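Local coordinates for protein flavodoxin (Bacteroides uniformis, PDB 4J8P) that binds flavin mononucleotide and, as a flavodoxin-like flavoprotein, probably takes part in electron transfer, at residues A23-E28 with E151-W156. Residues are numbered along the deposited sequence; the frame is centred on the assembly and turned at random.
Sequences AKLVAE and ETVKQW
The indole of Trp156 receives Val26 at its edge: methyl CG2 lies near the ring plane, 4.1 Å from CZ3 on the six-membered ring, and does not sit over either face. The same indole also packs on Ile113 and Phe115 of strand 111-117 and on Leu145; the large, flat side chain spans from helix 150-158 to the strand beneath, its apolar rings suited to a buried place. This is the flavodoxin-like fold, a parallel five-stranded sheet of order 2-1-3-4-5, and helices 18-30 and 150-158 pack side by side against it. Their N-to-C directions diverge by 46°, and the segment axes approach to 9.4 Å.

Val153 fills the space between the helices with its two methyls. A chi1 of 173°, with CG1 anti to the backbone N, turns CG1 to the backbone of helix 18-30, 3.8 Å from CA of Val26, and CG2 to Leu25, whose CB it meets at 3.7 Å. A compact, beta-branched residue fits here, where the two backbones come closest, CA to CA 6.3 Å between Val26 and Val153. Val26 crosses Val153 at about a right angle, and its CG2 touches both the indole edge and Val153 CG1, while the residue also touches Val10 of strand 7-12. Leu25 contributes its CB to this contact and also packs on Ala148, at the partly exposed margin.

The side chains that meet are all apolar, and no hydrogen bond joins the two segments. On helix 18-30, outside the contact, Lys24 NZ forms a salt bridge to Glu28 OE2, from above the carboxylate plane. On helix 150-158, Gln155 NE2 donates to Glu151 OE2, on its anti lone pair. Across the interface, Val153 CG1 also rests 3.6 Å from the carbonyl oxygen O of Leu25.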
loop_
_atom_site.group_PDB
_atom_site.type_symbol
_atom_site.label_atom_id
_atom_site.label_comp_id
_atom_site.label_asym_id
_atom_site.label_seq_id
_atom_site.Cartn_x
_atom_site.Cartn_y
_atom_site.Cartn_z
ATOM N N ALA A 23 6.864 -1.995 6.383
ATOM C CA ALA A 23 7.492 -1.565 5.137
ATOM C C ALA A 23 8.988 -1.320 5.299
ATOM O O ALA A 23 9.754 -1.617 4.382
ATOM C CB ALA A 23 6.827 -0.299 4.621
ATOM N N LYS A 24 9.426 -0.818 6.475
ATOM C CA LYS A 24 10.857 -0.630 6.721
ATOM C C LYS A 24 11.549 -1.982 6.634
ATOM O O LYS A 24 12.606 -2.092 6.009
ATOM C CB LYS A 24 11.102 0.029 8.106
ATOM C CG LYS A 24 12.563 0.457 8.393
ATOM C CD LYS A 24 13.502 -0.711 8.821
ATOM C CE LYS A 24 14.802 -0.281 9.474
ATOM N NZ LYS A 24 15.821 0.180 8.496
ATOM N N LEU A 25 10.939 -3.025 7.277
ATOM C CA LEU A 25 11.516 -4.355 7.253
ATOM C C LEU A 25 11.570 -4.909 5.822
ATOM O O LEU A 25 12.568 -5.530 5.447
ATOM C CB LEU A 25 10.712 -5.284 8.169
ATOM C CG LEU A 25 10.851 -4.965 9.657
ATOM C CD1 LEU A 25 9.817 -5.714 10.448
ATOM C CD2 LEU A 25 12.294 -5.297 10.145
ATOM N N VAL A 26 10.495 -4.680 5.022
ATOM C CA VAL A 26 10.488 -5.132 3.622
ATOM C C VAL A 26 11.588 -4.423 2.819
ATOM O O VAL A 26 12.351 -5.096 2.112
ATOM C CB VAL A 26 9.097 -4.913 2.974
ATOM C CG1 VAL A 26 9.110 -5.237 1.471
ATOM C CG2 VAL A 26 8.039 -5.739 3.705
ATOM N N ALA A 27 11.694 -3.078 2.929
ATOM C CA ALA A 27 12.738 -2.314 2.196
ATOM C C ALA A 27 14.138 -2.833 2.530
ATOM O O ALA A 27 14.975 -2.964 1.626
ATOM C CB ALA A 27 12.626 -0.822 2.522
ATOM N N GLU A 28 14.380 -3.184 3.811
ATOM C CA GLU A 28 15.684 -3.705 4.220
ATOM C C GLU A 28 15.947 -5.061 3.570
ATOM O O GLU A 28 17.045 -5.281 3.017
ATOM C CB GLU A 28 15.759 -3.804 5.753
ATOM C CG GLU A 28 15.855 -2.447 6.428
ATOM C CD GLU A 28 17.220 -1.781 6.450
ATOM O OE1 GLU A 28 17.759 -1.464 5.363
ATOM O OE2 GLU A 28 17.714 -1.503 7.566
ATOM N N GLU A 151 12.535 -11.607 11.039
ATOM C CA GLU A 151 12.424 -13.020 10.674
ATOM C C GLU A 151 11.194 -13.332 9.802
ATOM O O GLU A 151 11.360 -14.026 8.801
ATOM C CB GLU A 151 12.432 -13.919 11.917
ATOM C CG GLU A 151 12.732 -15.390 11.629
ATOM C CD GLU A 151 13.860 -15.727 10.663
ATOM O OE1 GLU A 151 14.957 -15.134 10.779
ATOM O OE2 GLU A 151 13.645 -16.611 9.801
ATOM N N THR A 152 9.990 -12.816 10.134
ATOM C CA THR A 152 8.814 -13.105 9.294
ATOM C C THR A 152 8.985 -12.492 7.888
ATOM O O THR A 152 8.589 -13.118 6.901
ATOM C CB THR A 152 7.490 -12.662 9.932
ATOM O OG1 THR A 152 7.392 -11.233 9.961
ATOM C CG2 THR A 152 7.276 -13.255 11.332
ATOM N N VAL A 153 9.611 -11.304 7.794
ATOM C CA VAL A 153 9.816 -10.641 6.499
ATOM C C VAL A 153 10.932 -11.365 5.716
ATOM O O VAL A 153 10.758 -11.619 4.520
ATOM C CB VAL A 153 10.093 -9.124 6.662
ATOM C CG1 VAL A 153 10.465 -8.483 5.329
ATOM C CG2 VAL A 153 8.882 -8.418 7.272
ATOM N N LYS A 154 12.037 -11.767 6.400
ATOM C CA LYS A 154 13.135 -12.509 5.758
ATOM C C LYS A 154 12.586 -13.766 5.059
ATOM O O LYS A 154 12.929 -14.007 3.902
ATOM C CB LYS A 154 14.211 -12.892 6.789
ATOM C CG LYS A 154 15.398 -13.683 6.225
ATOM C CD LYS A 154 16.398 -14.052 7.327
ATOM C CE LYS A 154 17.456 -15.016 6.838
ATOM N NZ LYS A 154 18.492 -15.281 7.879
ATOM N N GLN A 155 11.703 -14.519 5.757
ATOM C CA GLN A 155 11.072 -15.758 5.296
ATOM C C GLN A 155 10.189 -15.509 4.092
ATOM O O GLN A 155 10.232 -16.292 3.144
ATOM C CB GLN A 155 10.268 -16.443 6.428
ATOM C CG GLN A 155 11.186 -17.111 7.462
ATOM C CD GLN A 155 10.489 -17.888 8.556
ATOM O OE1 GLN A 155 9.503 -18.603 8.331
ATOM N NE2 GLN A 155 11.046 -17.830 9.759
ATOM N N TRP A 156 9.411 -14.411 4.098
ATOM C CA TRP A 156 8.559 -14.080 2.964
ATOM C C TRP A 156 9.412 -13.776 1.714
ATOM O O TRP A 156 9.106 -14.259 0.634
ATOM C CB TRP A 156 7.668 -12.862 3.303
ATOM C CG TRP A 156 6.776 -12.453 2.168
ATOM C CD1 TRP A 156 6.094 -13.280 1.324
ATOM C CD2 TRP A 156 6.587 -11.121 1.662
ATOM N NE1 TRP A 156 5.424 -12.543 0.378
ATOM C CE2 TRP A 156 5.722 -11.217 0.548
ATOM C CE3 TRP A 156 7.001 -9.849 2.092
ATOM C CZ2 TRP A 156 5.236 -10.083 -0.130
ATOM C CZ3 TRP A 156 6.551 -8.735 1.402
ATOM C CH2 TRP A 156 5.663 -8.854 0.319
#